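Local coordinates for conjugal transfer protein TRWB (Escherichia coli, PDB 1E9R) that serves as the coupling protein of bacterial conjugation, a membrane-anchored P-loop NTPase-family protein that forms six-subunit rings and probably helps drive DNA transfer, at residues R31-K36 with P46-A51; V85-N90 with F284-A289; W115-E120 with P167-L172; V265-I270 with A295-A300; L360-V365 with R386-V391. One frame throughout, in Å; residues are numbered along the deposited sequence.

Contact 1. Residues R31-K36 with P46-A51. With SO4 (sulfate ion), chain J.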
# COMPACT_ATOMS: atom_id res chain seq x y z
N ARG B 31 -44.42 11.21 -12.65
CA ARG B 31 -45.41 12.16 -12.19
C ARG B 31 -44.72 13.31 -11.47
O ARG B 31 -45.02 14.48 -11.70
CB ARG B 31 -46.38 11.46 -11.24
CG ARG B 31 -47.72 12.14 -11.02
CD ARG B 31 -48.55 11.37 -10.01
NE ARG B 31 -48.73 9.98 -10.41
CZ ARG B 31 -48.70 8.97 -9.55
NH1 ARG B 31 -48.51 9.21 -8.27
NH2 ARG B 31 -48.87 7.72 -9.99
N MET B 32 -43.77 12.96 -10.61
CA MET B 32 -43.03 13.95 -9.82
C MET B 32 -41.96 14.77 -10.56
O MET B 32 -41.72 15.92 -10.20
CB MET B 32 -42.36 13.25 -8.63
CG MET B 32 -43.31 12.53 -7.70
SD MET B 32 -42.42 11.68 -6.38
CE MET B 32 -41.85 13.05 -5.43
N THR B 33 -41.32 14.19 -11.57
CA THR B 33 -40.30 14.93 -12.31
C THR B 33 -40.88 15.65 -13.51
O THR B 33 -40.23 16.52 -14.08
CB THR B 33 -39.17 14.01 -12.80
OG1 THR B 33 -39.70 13.02 -13.67
CG2 THR B 33 -38.52 13.33 -11.64
N ARG B 34 -42.10 15.27 -13.88
CA ARG B 34 -42.79 15.88 -15.03
C ARG B 34 -42.80 17.39 -14.85
O ARG B 34 -43.15 17.92 -13.79
CB ARG B 34 -44.21 15.35 -15.15
CG ARG B 34 -44.96 15.86 -16.37
CD ARG B 34 -46.01 14.83 -16.80
NE ARG B 34 -46.90 15.35 -17.83
CZ ARG B 34 -47.72 16.38 -17.67
NH1 ARG B 34 -47.75 17.03 -16.51
NH2 ARG B 34 -48.51 16.77 -18.66
N GLU B 35 -42.42 18.09 -15.90
CA GLU B 35 -42.35 19.52 -15.83
C GLU B 35 -43.01 20.18 -17.03
O GLU B 35 -43.28 19.54 -18.05
CB GLU B 35 -40.88 19.90 -15.74
CG GLU B 35 -40.56 21.37 -15.67
CD GLU B 35 -39.08 21.59 -15.37
OE1 GLU B 35 -38.39 20.59 -15.05
OE2 GLU B 35 -38.62 22.76 -15.46
N LYS B 36 -43.29 21.47 -16.88
CA LYS B 36 -43.95 22.26 -17.91
C LYS B 36 -43.14 22.28 -19.20
O LYS B 36 -43.61 21.84 -20.25
CB LYS B 36 -44.17 23.68 -17.39
CG LYS B 36 -43.72 23.91 -15.92
CD LYS B 36 -44.53 23.07 -14.92
CE LYS B 36 -44.12 23.33 -13.48
NZ LYS B 36 -42.67 23.13 -13.30
N PRO B 46 -39.06 11.59 -17.35
CA PRO B 46 -38.61 12.94 -17.72
C PRO B 46 -37.56 13.44 -16.75
O PRO B 46 -37.70 13.35 -15.53
CB PRO B 46 -39.90 13.76 -17.69
CG PRO B 46 -40.73 13.06 -16.68
CD PRO B 46 -40.49 11.60 -16.99
N MET B 47 -36.48 13.97 -17.31
CA MET B 47 -35.38 14.47 -16.52
C MET B 47 -35.60 15.90 -16.05
O MET B 47 -35.90 16.79 -16.85
CB MET B 47 -34.10 14.35 -17.34
CG MET B 47 -32.88 15.01 -16.73
SD MET B 47 -31.37 14.41 -17.50
CE MET B 47 -30.24 14.56 -16.11
N PRO B 48 -35.48 16.14 -14.74
CA PRO B 48 -35.66 17.48 -14.21
C PRO B 48 -34.72 18.40 -14.97
O PRO B 48 -33.53 18.12 -15.08
CB PRO B 48 -35.25 17.34 -12.75
CG PRO B 48 -35.70 15.96 -12.44
CD PRO B 48 -35.28 15.17 -13.65
N ARG B 49 -35.27 19.47 -15.51
CA ARG B 49 -34.49 20.43 -16.28
C ARG B 49 -33.24 20.91 -15.55
O ARG B 49 -32.18 21.03 -16.15
CB ARG B 49 -35.35 21.64 -16.64
CG ARG B 49 -36.19 21.48 -17.89
CD ARG B 49 -35.42 22.00 -19.06
NE ARG B 49 -36.31 22.28 -20.18
CZ ARG B 49 -35.96 22.99 -21.24
NH1 ARG B 49 -34.74 23.50 -21.30
NH2 ARG B 49 -36.83 23.19 -22.22
N ASP B 50 -33.38 21.18 -14.25
CA ASP B 50 -32.28 21.67 -13.44
C ASP B 50 -31.21 20.61 -13.21
O ASP B 50 -30.10 20.91 -12.75
CB ASP B 50 -32.80 22.19 -12.09
CG ASP B 50 -33.45 21.09 -11.24
OD1 ASP B 50 -32.75 20.11 -10.87
OD2 ASP B 50 -34.66 21.19 -10.94
N ALA B 51 -31.54 19.36 -13.55
CA ALA B 51 -30.61 18.26 -13.38
C ALA B 51 -29.73 18.10 -14.61
O ALA B 51 -28.60 17.62 -14.51
CB ALA B 51 -31.39 16.99 -13.13
S SO4 J . -48.77 5.05 -8.33
O1 SO4 J . -48.61 5.13 -9.80
O2 SO4 J . -48.44 6.35 -7.71
O3 SO4 J . -50.17 4.70 -8.01
O4 SO4 J . -47.88 4.02 -7.77
O HOH W 1 -36.11 21.39 -13.01

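Contact 2. Residues V85-N90 with F284-A289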
# COMPACT_ATOMS: atom_id res chain seq x y z
N VAL B 85 -22.60 16.59 -28.93
CA VAL B 85 -21.41 15.94 -29.44
C VAL B 85 -21.56 14.51 -28.94
O VAL B 85 -21.83 14.30 -27.76
CB VAL B 85 -20.12 16.54 -28.86
CG1 VAL B 85 -18.93 15.75 -29.34
CG2 VAL B 85 -19.99 17.98 -29.28
N ILE B 86 -21.39 13.54 -29.82
CA ILE B 86 -21.56 12.14 -29.43
C ILE B 86 -20.34 11.28 -29.75
O ILE B 86 -19.87 11.23 -30.89
CB ILE B 86 -22.78 11.52 -30.15
CG1 ILE B 86 -24.03 12.34 -29.84
CG2 ILE B 86 -22.97 10.08 -29.72
CD1 ILE B 86 -25.26 11.92 -30.64
N VAL B 87 -19.82 10.61 -28.72
CA VAL B 87 -18.70 9.69 -28.88
C VAL B 87 -19.48 8.47 -29.34
O VAL B 87 -20.09 7.74 -28.55
CB VAL B 87 -17.97 9.46 -27.54
CG1 VAL B 87 -16.88 8.43 -27.71
CG2 VAL B 87 -17.37 10.78 -27.07
N ASP B 88 -19.47 8.28 -30.65
CA ASP B 88 -20.25 7.24 -31.30
C ASP B 88 -19.52 6.05 -31.90
O ASP B 88 -19.07 6.09 -33.04
CB ASP B 88 -21.12 7.94 -32.35
CG ASP B 88 -22.13 7.03 -32.99
OD1 ASP B 88 -22.65 6.10 -32.33
OD2 ASP B 88 -22.42 7.29 -34.18
N PRO B 89 -19.41 4.96 -31.13
CA PRO B 89 -18.73 3.74 -31.58
C PRO B 89 -19.46 3.12 -32.77
O PRO B 89 -20.66 2.91 -32.72
CB PRO B 89 -18.82 2.85 -30.36
CG PRO B 89 -18.89 3.82 -29.22
CD PRO B 89 -19.82 4.85 -29.72
N ASN B 90 -18.72 2.83 -33.83
CA ASN B 90 -19.30 2.22 -35.02
C ASN B 90 -20.34 3.08 -35.72
O ASN B 90 -21.14 2.56 -36.50
CB ASN B 90 -19.92 0.87 -34.67
CG ASN B 90 -18.92 -0.09 -34.12
OD1 ASN B 90 -17.89 -0.35 -34.73
ND2 ASN B 90 -19.21 -0.64 -32.95
N PHE B 284 -22.12 13.23 -25.09
CA PHE B 284 -22.41 11.83 -24.81
C PHE B 284 -21.16 11.00 -24.93
O PHE B 284 -20.55 10.96 -26.00
CB PHE B 284 -23.46 11.31 -25.80
CG PHE B 284 -24.85 11.75 -25.49
CD1 PHE B 284 -25.29 13.01 -25.89
CD2 PHE B 284 -25.71 10.93 -24.75
CE1 PHE B 284 -26.57 13.45 -25.56
CE2 PHE B 284 -26.99 11.35 -24.42
CZ PHE B 284 -27.43 12.61 -24.82
N ILE B 285 -20.76 10.36 -23.82
CA ILE B 285 -19.58 9.51 -23.79
C ILE B 285 -20.03 8.08 -23.55
O ILE B 285 -20.45 7.75 -22.44
CB ILE B 285 -18.62 9.91 -22.66
CG1 ILE B 285 -18.24 11.38 -22.81
CG2 ILE B 285 -17.39 9.01 -22.68
CD1 ILE B 285 -17.34 11.89 -21.71
N ASP B 286 -19.95 7.23 -24.57
CA ASP B 286 -20.40 5.84 -24.45
C ASP B 286 -19.79 5.07 -23.28
O ASP B 286 -20.48 4.36 -22.57
CB ASP B 286 -20.11 5.08 -25.74
CG ASP B 286 -18.63 4.96 -26.02
OD1 ASP B 286 -17.93 6.01 -26.01
OD2 ASP B 286 -18.16 3.82 -26.25
N GLU B 287 -18.48 5.21 -23.12
CA GLU B 287 -17.75 4.55 -22.04
C GLU B 287 -16.65 5.50 -21.59
O GLU B 287 -15.70 5.77 -22.32
CB GLU B 287 -17.14 3.23 -22.53
CG GLU B 287 -16.20 2.58 -21.53
CD GLU B 287 -16.80 2.45 -20.14
OE1 GLU B 287 -17.86 1.80 -20.01
OE2 GLU B 287 -16.22 3.01 -19.19
N LEU B 288 -16.80 6.00 -20.37
CA LEU B 288 -15.86 6.95 -19.79
C LEU B 288 -14.44 6.39 -19.58
O LEU B 288 -13.45 7.10 -19.81
CB LEU B 288 -16.45 7.46 -18.47
CG LEU B 288 -15.82 8.64 -17.75
CD1 LEU B 288 -15.72 9.82 -18.65
CD2 LEU B 288 -16.68 8.97 -16.55
N ALA B 289 -14.35 5.12 -19.17
CA ALA B 289 -13.06 4.48 -18.91
C ALA B 289 -12.31 3.95 -20.14
O ALA B 289 -11.23 3.38 -20.01
CB ALA B 289 -13.25 3.36 -17.89

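Contact 3. Residues W115-E120 with P167-L172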
# COMPACT_ATOMS: atom_id res chain seq x y z
N TRP B 115 -8.92 18.12 -40.10
CA TRP B 115 -8.56 18.74 -38.82
C TRP B 115 -7.18 18.39 -38.29
O TRP B 115 -6.60 17.36 -38.64
CB TRP B 115 -9.61 18.32 -37.78
CG TRP B 115 -9.36 18.82 -36.37
CD1 TRP B 115 -9.83 19.97 -35.81
CD2 TRP B 115 -8.59 18.16 -35.35
NE1 TRP B 115 -9.41 20.08 -34.50
CE2 TRP B 115 -8.64 18.98 -34.20
CE3 TRP B 115 -7.86 16.97 -35.31
CZ2 TRP B 115 -7.99 18.63 -33.01
CZ3 TRP B 115 -7.21 16.63 -34.12
CH2 TRP B 115 -7.28 17.46 -32.99
N SER B 116 -6.66 19.28 -37.43
CA SER B 116 -5.37 19.10 -36.75
C SER B 116 -5.52 20.05 -35.59
O SER B 116 -6.23 21.05 -35.71
CB SER B 116 -4.20 19.56 -37.61
OG SER B 116 -3.95 20.95 -37.44
N PHE B 117 -4.87 19.78 -34.47
CA PHE B 117 -5.03 20.66 -33.33
C PHE B 117 -4.60 22.09 -33.63
O PHE B 117 -4.96 23.01 -32.89
CB PHE B 117 -4.28 20.12 -32.10
CG PHE B 117 -2.80 20.36 -32.11
CD1 PHE B 117 -1.95 19.50 -32.79
CD2 PHE B 117 -2.26 21.43 -31.42
CE1 PHE B 117 -0.58 19.71 -32.78
CE2 PHE B 117 -0.89 21.65 -31.41
CZ PHE B 117 -0.05 20.79 -32.08
N PHE B 118 -3.86 22.30 -34.71
CA PHE B 118 -3.44 23.66 -35.06
C PHE B 118 -4.65 24.57 -35.23
O PHE B 118 -4.60 25.76 -34.91
CB PHE B 118 -2.63 23.66 -36.36
CG PHE B 118 -1.18 23.28 -36.19
CD1 PHE B 118 -0.27 24.20 -35.67
CD2 PHE B 118 -0.73 22.01 -36.54
CE1 PHE B 118 1.08 23.85 -35.50
CE2 PHE B 118 0.62 21.66 -36.37
CZ PHE B 118 1.53 22.58 -35.85
N ASN B 119 -5.74 24.00 -35.72
CA ASN B 119 -6.97 24.75 -35.97
C ASN B 119 -7.64 25.33 -34.73
O ASN B 119 -8.57 26.13 -34.86
CB ASN B 119 -8.00 23.87 -36.70
CG ASN B 119 -7.45 23.24 -37.97
OD1 ASN B 119 -6.48 23.72 -38.55
ND2 ASN B 119 -8.09 22.15 -38.42
N GLU B 120 -7.18 24.94 -33.54
CA GLU B 120 -7.80 25.43 -32.31
C GLU B 120 -7.01 26.51 -31.61
O GLU B 120 -7.43 27.06 -30.59
CB GLU B 120 -8.03 24.27 -31.34
CG GLU B 120 -8.63 23.02 -31.96
CD GLU B 120 -9.98 23.24 -32.61
OE1 GLU B 120 -10.57 24.33 -32.47
OE2 GLU B 120 -10.47 22.30 -33.27
N PRO B 167 2.50 24.82 -40.58
CA PRO B 167 1.79 24.07 -39.54
C PRO B 167 1.35 22.71 -40.07
O PRO B 167 0.16 22.48 -40.32
CB PRO B 167 0.61 24.99 -39.22
CG PRO B 167 0.26 25.52 -40.55
CD PRO B 167 1.62 25.86 -41.15
N SER B 168 2.33 21.82 -40.25
CA SER B 168 2.08 20.48 -40.77
C SER B 168 2.21 19.40 -39.70
O SER B 168 3.20 19.36 -38.98
CB SER B 168 3.06 20.17 -41.90
OG SER B 168 2.87 18.85 -42.39
N MET B 169 1.22 18.52 -39.60
CA MET B 169 1.29 17.45 -38.62
C MET B 169 2.40 16.50 -39.02
O MET B 169 3.00 15.84 -38.17
CB MET B 169 -0.03 16.69 -38.52
CG MET B 169 -1.14 17.44 -37.79
SD MET B 169 -0.61 18.07 -36.19
CE MET B 169 -0.53 16.59 -35.26
N ARG B 170 2.67 16.44 -40.32
CA ARG B 170 3.71 15.56 -40.83
C ARG B 170 5.07 16.13 -40.42
O ARG B 170 5.95 15.41 -39.97
CB ARG B 170 3.59 15.46 -42.35
CG ARG B 170 4.13 14.17 -42.95
CD ARG B 170 3.22 13.65 -44.06
NE ARG B 170 2.19 12.73 -43.56
CZ ARG B 170 1.15 12.29 -44.27
NH1 ARG B 170 0.99 12.69 -45.53
NH2 ARG B 170 0.28 11.44 -43.73
N GLU B 171 5.22 17.45 -40.57
CA GLU B 171 6.47 18.12 -40.18
C GLU B 171 6.69 18.03 -38.67
O GLU B 171 7.82 17.84 -38.21
CB GLU B 171 6.44 19.60 -40.60
CG GLU B 171 7.01 19.88 -41.98
CD GLU B 171 8.50 19.58 -42.06
OE1 GLU B 171 9.29 20.23 -41.33
OE2 GLU B 171 8.89 18.68 -42.87
N LEU B 172 5.61 18.19 -37.93
CA LEU B 172 5.62 18.12 -36.47
C LEU B 172 6.06 16.72 -36.05
O LEU B 172 6.89 16.55 -35.17
CB LEU B 172 4.22 18.41 -35.93
CG LEU B 172 4.06 18.40 -34.41
CD1 LEU B 172 4.93 19.47 -33.77
CD2 LEU B 172 2.61 18.66 -34.09

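Contact 4. Residues V265-I270 with A295-A300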
# COMPACT_ATOMS: atom_id res chain seq x y z
N VAL B 265 -10.75 18.43 -26.29
CA VAL B 265 -10.81 19.71 -26.97
C VAL B 265 -12.18 20.31 -26.69
O VAL B 265 -12.28 21.50 -26.41
CB VAL B 265 -10.65 19.57 -28.50
CG1 VAL B 265 -10.96 20.91 -29.18
CG2 VAL B 265 -9.24 19.12 -28.83
N VAL B 266 -13.22 19.49 -26.75
CA VAL B 266 -14.57 19.97 -26.48
C VAL B 266 -14.68 20.48 -25.05
O VAL B 266 -15.20 21.57 -24.81
CB VAL B 266 -15.64 18.87 -26.70
CG1 VAL B 266 -17.00 19.36 -26.20
CG2 VAL B 266 -15.74 18.53 -28.17
N CYS B 267 -14.17 19.71 -24.10
CA CYS B 267 -14.23 20.09 -22.70
C CYS B 267 -13.52 21.40 -22.35
O CYS B 267 -14.02 22.17 -21.53
CB CYS B 267 -13.69 18.96 -21.84
SG CYS B 267 -14.70 17.45 -21.90
N THR B 268 -12.37 21.68 -22.96
CA THR B 268 -11.65 22.92 -22.66
C THR B 268 -12.26 24.10 -23.37
O THR B 268 -12.34 25.20 -22.82
CB THR B 268 -10.19 22.92 -23.13
OG1 THR B 268 -9.66 21.60 -23.08
CG2 THR B 268 -9.36 23.82 -22.23
N SER B 269 -12.65 23.87 -24.61
CA SER B 269 -13.20 24.92 -25.45
C SER B 269 -14.49 25.57 -24.98
O SER B 269 -14.64 26.78 -25.10
CB SER B 269 -13.36 24.40 -26.88
OG SER B 269 -12.08 24.13 -27.44
N ILE B 270 -15.42 24.79 -24.43
CA ILE B 270 -16.68 25.37 -23.96
C ILE B 270 -16.45 26.42 -22.88
O ILE B 270 -17.25 27.34 -22.71
CB ILE B 270 -17.62 24.32 -23.39
CG1 ILE B 270 -16.98 23.71 -22.15
CG2 ILE B 270 -17.95 23.27 -24.45
CD1 ILE B 270 -17.96 22.99 -21.27
N ALA B 295 -7.57 15.60 -19.31
CA ALA B 295 -7.10 16.71 -18.51
C ALA B 295 -8.15 17.76 -18.18
O ALA B 295 -8.07 18.42 -17.15
CB ALA B 295 -5.92 17.37 -19.22
N SER B 296 -9.16 17.90 -19.05
CA SER B 296 -10.18 18.92 -18.85
C SER B 296 -11.58 18.45 -18.53
O SER B 296 -12.45 19.27 -18.26
CB SER B 296 -10.26 19.81 -20.10
OG SER B 296 -8.95 20.12 -20.55
N LEU B 297 -11.82 17.15 -18.58
CA LEU B 297 -13.15 16.64 -18.29
C LEU B 297 -13.67 17.14 -16.94
O LEU B 297 -14.80 17.63 -16.85
CB LEU B 297 -13.15 15.11 -18.27
CG LEU B 297 -14.42 14.40 -18.72
CD1 LEU B 297 -14.46 13.03 -18.05
CD2 LEU B 297 -15.66 15.20 -18.36
N ALA B 298 -12.85 17.03 -15.91
CA ALA B 298 -13.22 17.45 -14.56
C ALA B 298 -13.70 18.89 -14.47
O ALA B 298 -14.73 19.17 -13.87
CB ALA B 298 -12.06 17.24 -13.61
N ASP B 299 -12.94 19.81 -15.04
CA ASP B 299 -13.34 21.21 -15.00
C ASP B 299 -14.62 21.44 -15.80
O ASP B 299 -15.46 22.26 -15.44
CB ASP B 299 -12.23 22.10 -15.54
CG ASP B 299 -10.96 21.99 -14.72
OD1 ASP B 299 -11.04 22.16 -13.49
OD2 ASP B 299 -9.89 21.74 -15.32
N ALA B 300 -14.78 20.71 -16.90
CA ALA B 300 -15.95 20.86 -17.73
C ALA B 300 -17.20 20.42 -16.99
O ALA B 300 -18.26 21.00 -17.17
CB ALA B 300 -15.79 20.07 -19.03
O HOH W 2 -12.38 22.09 -19.11

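Contact 5. Residues L360-V365 with R386-V391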
# COMPACT_ATOMS: atom_id res chain seq x y z
N LEU B 360 -27.19 3.56 -3.97
CA LEU B 360 -28.63 3.73 -3.95
C LEU B 360 -29.03 4.15 -2.54
O LEU B 360 -29.93 4.97 -2.36
CB LEU B 360 -29.32 2.42 -4.36
CG LEU B 360 -29.81 2.30 -5.82
CD1 LEU B 360 -29.15 3.31 -6.70
CD2 LEU B 360 -29.54 0.91 -6.34
N GLY B 361 -28.35 3.60 -1.54
CA GLY B 361 -28.59 3.98 -0.16
C GLY B 361 -29.57 3.19 0.66
O GLY B 361 -30.30 2.35 0.15
N GLU B 362 -29.57 3.47 1.96
CA GLU B 362 -30.46 2.82 2.93
C GLU B 362 -31.58 3.77 3.34
O GLU B 362 -31.55 4.97 3.04
CB GLU B 362 -29.73 2.46 4.23
CG GLU B 362 -28.43 1.73 4.12
CD GLU B 362 -27.97 1.21 5.48
OE1 GLU B 362 -27.99 1.99 6.47
OE2 GLU B 362 -27.59 0.02 5.55
N HIS B 363 -32.55 3.22 4.05
CA HIS B 363 -33.65 4.02 4.57
C HIS B 363 -33.90 3.53 6.00
O HIS B 363 -33.55 2.41 6.34
CB HIS B 363 -34.92 3.88 3.69
CG HIS B 363 -35.51 2.50 3.64
ND1 HIS B 363 -36.44 2.14 2.68
CD2 HIS B 363 -35.35 1.42 4.43
CE1 HIS B 363 -36.82 0.89 2.89
NE2 HIS B 363 -36.17 0.43 3.95
N GLU B 364 -34.44 4.40 6.85
CA GLU B 364 -34.77 3.98 8.20
C GLU B 364 -36.29 3.90 8.13
O GLU B 364 -36.94 4.80 7.60
CB GLU B 364 -34.28 4.98 9.24
CG GLU B 364 -34.31 4.38 10.63
CD GLU B 364 -33.43 5.11 11.59
OE1 GLU B 364 -33.60 6.34 11.72
OE2 GLU B 364 -32.55 4.46 12.21
N VAL B 365 -36.84 2.83 8.68
CA VAL B 365 -38.26 2.56 8.57
C VAL B 365 -38.86 1.92 9.84
O VAL B 365 -38.13 1.32 10.62
CB VAL B 365 -38.44 1.63 7.33
CG1 VAL B 365 -39.54 0.66 7.53
CG2 VAL B 365 -38.62 2.46 6.07
N ARG B 386 -37.91 -0.26 14.61
CA ARG B 386 -37.20 0.71 13.78
C ARG B 386 -36.03 -0.03 13.14
O ARG B 386 -35.21 -0.62 13.84
CB ARG B 386 -36.71 1.87 14.63
CG ARG B 386 -35.80 2.83 13.92
CD ARG B 386 -35.56 4.05 14.80
NE ARG B 386 -35.41 3.69 16.21
CZ ARG B 386 -34.40 3.00 16.73
NH1 ARG B 386 -33.40 2.58 15.95
NH2 ARG B 386 -34.37 2.74 18.03
N VAL B 387 -35.96 0.00 11.82
CA VAL B 387 -34.92 -0.72 11.11
C VAL B 387 -34.25 0.06 9.99
O VAL B 387 -34.91 0.81 9.26
CB VAL B 387 -35.51 -2.03 10.50
CG1 VAL B 387 -34.52 -2.71 9.59
CG2 VAL B 387 -35.90 -2.98 11.62
N ARG B 388 -32.94 -0.12 9.86
CA ARG B 388 -32.14 0.50 8.80
C ARG B 388 -31.82 -0.62 7.81
O ARG B 388 -31.42 -1.72 8.21
CB ARG B 388 -30.84 1.06 9.34
CG ARG B 388 -30.92 2.48 9.84
CD ARG B 388 -29.58 2.84 10.44
NE ARG B 388 -28.52 2.22 9.66
CZ ARG B 388 -27.48 1.57 10.18
NH1 ARG B 388 -27.36 1.47 11.50
NH2 ARG B 388 -26.56 1.04 9.38
N GLU B 389 -31.99 -0.35 6.51
CA GLU B 389 -31.74 -1.35 5.48
C GLU B 389 -31.53 -0.74 4.10
O GLU B 389 -31.92 0.40 3.85
CB GLU B 389 -32.89 -2.35 5.42
CG GLU B 389 -34.27 -1.74 5.65
CD GLU B 389 -35.40 -2.75 5.49
OE1 GLU B 389 -35.27 -3.89 5.99
OE2 GLU B 389 -36.42 -2.38 4.86
N ARG B 390 -30.91 -1.52 3.21
CA ARG B 390 -30.66 -1.09 1.84
C ARG B 390 -31.97 -1.09 1.09
O ARG B 390 -32.72 -2.06 1.14
CB ARG B 390 -29.71 -2.05 1.12
CG ARG B 390 -28.26 -2.03 1.58
CD ARG B 390 -27.60 -0.67 1.35
NE ARG B 390 -26.29 -0.62 2.00
CZ ARG B 390 -25.22 -1.29 1.59
NH1 ARG B 390 -25.27 -2.08 0.51
NH2 ARG B 390 -24.09 -1.20 2.28
N VAL B 391 -32.25 0.00 0.40
CA VAL B 391 -33.47 0.07 -0.38
C VAL B 391 -33.35 -1.03 -1.44
O VAL B 391 -34.32 -1.74 -1.74
CB VAL B 391 -33.60 1.46 -1.02
CG1 VAL B 391 -34.75 1.50 -2.02
CG2 VAL B 391 -33.81 2.50 0.07
O HOH W 3 -24.47 0.23 4.80
O HOH W 4 -32.47 1.54 13.58

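Contact 1. Residues R31-K36 with P46-A51
The last turn of helix 26-33 runs beside the chain leaving strand 45-46, with CA of T33 5.6 Å from CA of P48 and R34 swinging out next to P46. T33 OG1 takes the crowded place between backbone N and carbonyl carbon (chi1 60°) and donates to P46 O at 2.8 Å, in the carbonyl plane on a lone pair, sharing its one proton with L29 O. T33 CG2 crosses obliquely to P48 CG, 3.9 Å away. An alanine here would lose the hydroxyl bond and methyl contact and probably loosen the helix end. Farther on, E35 crosses R49, its OE1 taking a weak bond from R49 N at 3.3 Å. Water 1 donates to E35 OE1 and D50 OD2. At the other end, R31 points away from 46-51; NH1 bonds a sulfate, probably from the crystallisation liquor, NH2 more weakly. The charge of E35 is probably eased by the weak amide bond and water rather than by R49, whose NE is 5.3 Å from OE2.

Contact 2. Residues V85-N90 with F284-A289
In the central sheet of the P-loop NTPase fold, strands 83-89 and 281-285 run parallel as neighbours. The tight end is the buried one. F284 N donates to V85 O at 2.9 Å and F284 O accepts from V87 N at 2.8 Å, both nearly straight and close to the C=O axes. I86 and F284 lie side by side on one face, with I86 CG2 4.1 Å from F284 CB, and the F284 ring packs on L70, L73 and A74 of helix 66-79. V87 projects from the other face. Past I285 the chains part, and what remains is side-chain contact at the partly exposed D286 and P89. The sequence, a hydrophobic strand ending in D286 and E287, is consistent with a Walker B motif, and D286 lies near the probable P-loop. Its CG occupies the crowded position (chi1 64°), which turns the carboxylate back onto the first strand: OD1 rests against V87 CG1, while OD2 meets P89 CG tip to tip at 3.1 Å.

Contact 3. Residues W115-E120 with P167-L172
At the start of 115-120, W115 serves its own turn: NE1 donates in the ring plane to the anti lone pair of E120 OE2 at 2.8 Å, and F117 N sits over one face of the indole. S116 OG, in the crowded position, accepts a weak bond from F118 N, which leaves CB against M169 CG at 3.7 Å. F117 also adopts the crowded position (chi1 79°), so its ring reaches the helix 169-178 edge first: CE1 meets L172 CD2 tip to tip at 3.6 Å, and M169 SD lies obliquely 3.8 Å from the same CE1. F118, with CG beside its backbone N, slides antiparallel past M169, bringing CE2 to 3.8 Å from SD. One face of the F118 ring takes P167 CB in a CH-pi contact, 3.8 Å from the centroid and 14° off the normal. An alanine here would take away one of the two phenylalanine rings beside M169 SD and probably uncover P167. S168 N-caps the helix, its OG accepting from E171 N and more weakly from R170 N, while A158 of helix 141-163 touches both phenylalanines. No hydrogen bond crosses between the segments. Polar groups find partners within their own segment or in neighbours such as S230 and I231, so turn 117-120 and the helix start are joined by apolar, CH-pi and Met-aromatic contacts, with M169 SD between the two phenylalanines.

Contact 4. Residues V265-I270 with A295-A300
C267 SG and S296 OG both stand anti to their carbonyl carbons (chi1 -65° and -43°), and T268 turns OG1 the same way at -31°; the two hydroxyls come to 3.0 Å, T268 OG1 to S296 OG. T268 OG1 is also hydrogen-bonded to D264 O, one turn back in helix 252-269, and D264 OD1 bonds S296 N. Small side chains let the helices close up, CA of C267 and CA of A300 being 5.3 Å apart. C267 CB presses on A300 CB at 3.7 Å, its SG reaches past to L297 CA at 4.0 Å, and I270 CD1 flanks the same methyl. Water 2 bridges the backbones, donating to C267 O and S296 O, each 2.9 Å away. Helices 252-269 and 297-303 thus pack in the core, I270 and A300 both on L309 of strand 309-315. The water gives both carbonyl oxygens a donor, S296 O in addition to A300 N; polar groups line one flank, apolar ones the rest.

Contact 5. Residues L360-V365 with R386-V391
The H363 ring has V365 CG2 over the centre of one face, 3.7 Å above the plane, and the E389 carboxylate at its edge, nearly coplanar at 24°. NE2 donates almost straight to the anti lone pair of E389 OE2 at 3.0 Å; E389 OE1 pairs with R367, and F14 meets the imidazole edge-to-face. The R388 guanidinium is likewise met in plane at its edge, NE hydrogen-bonding the syn lone pair of E362 OE1 at 3.2 Å within a salt bridge. E362 OE2 makes a long pairing with R390 NE, at 3.8 Å, supplemented by water 3; R390 is held by S357 and E354. Between the H363-E389 side and the E362-R388 side the backbones form two hydrogen-bonded pairs, H363 with E389 and V365 with V387, and V391 N extends the ladder to G361 O. R386 salt-bridges E385 of a second subunit, and R19 of a third bonds R390 O. This is an antiparallel hairpin of a three-stranded sheet at the ring's subunit interfaces.

Contacts 2 and 4 are the buried core of the NTPase fold and touch directly, L288 CD1 lying 3.5 Å from L297 CD1; strand 281-285 of contact 2 lies in the chain between the two helices of contact 4. Contact 3 is partly buried and meets contact 4 through E120 and V265, yet it is apolar where contact 4 mixes water and hydroxyls. Contacts 1 and 3 lie similarly far from the chain centre (about 23 and 24 Å, centre to centre), contact 5 farthest at about 32 Å. Contacts 1 and 5 are more polar, but no other subunit touches contact 1, whereas contact 5 meets two. Contacts 3 and 5 stand on opposite sides of the centre.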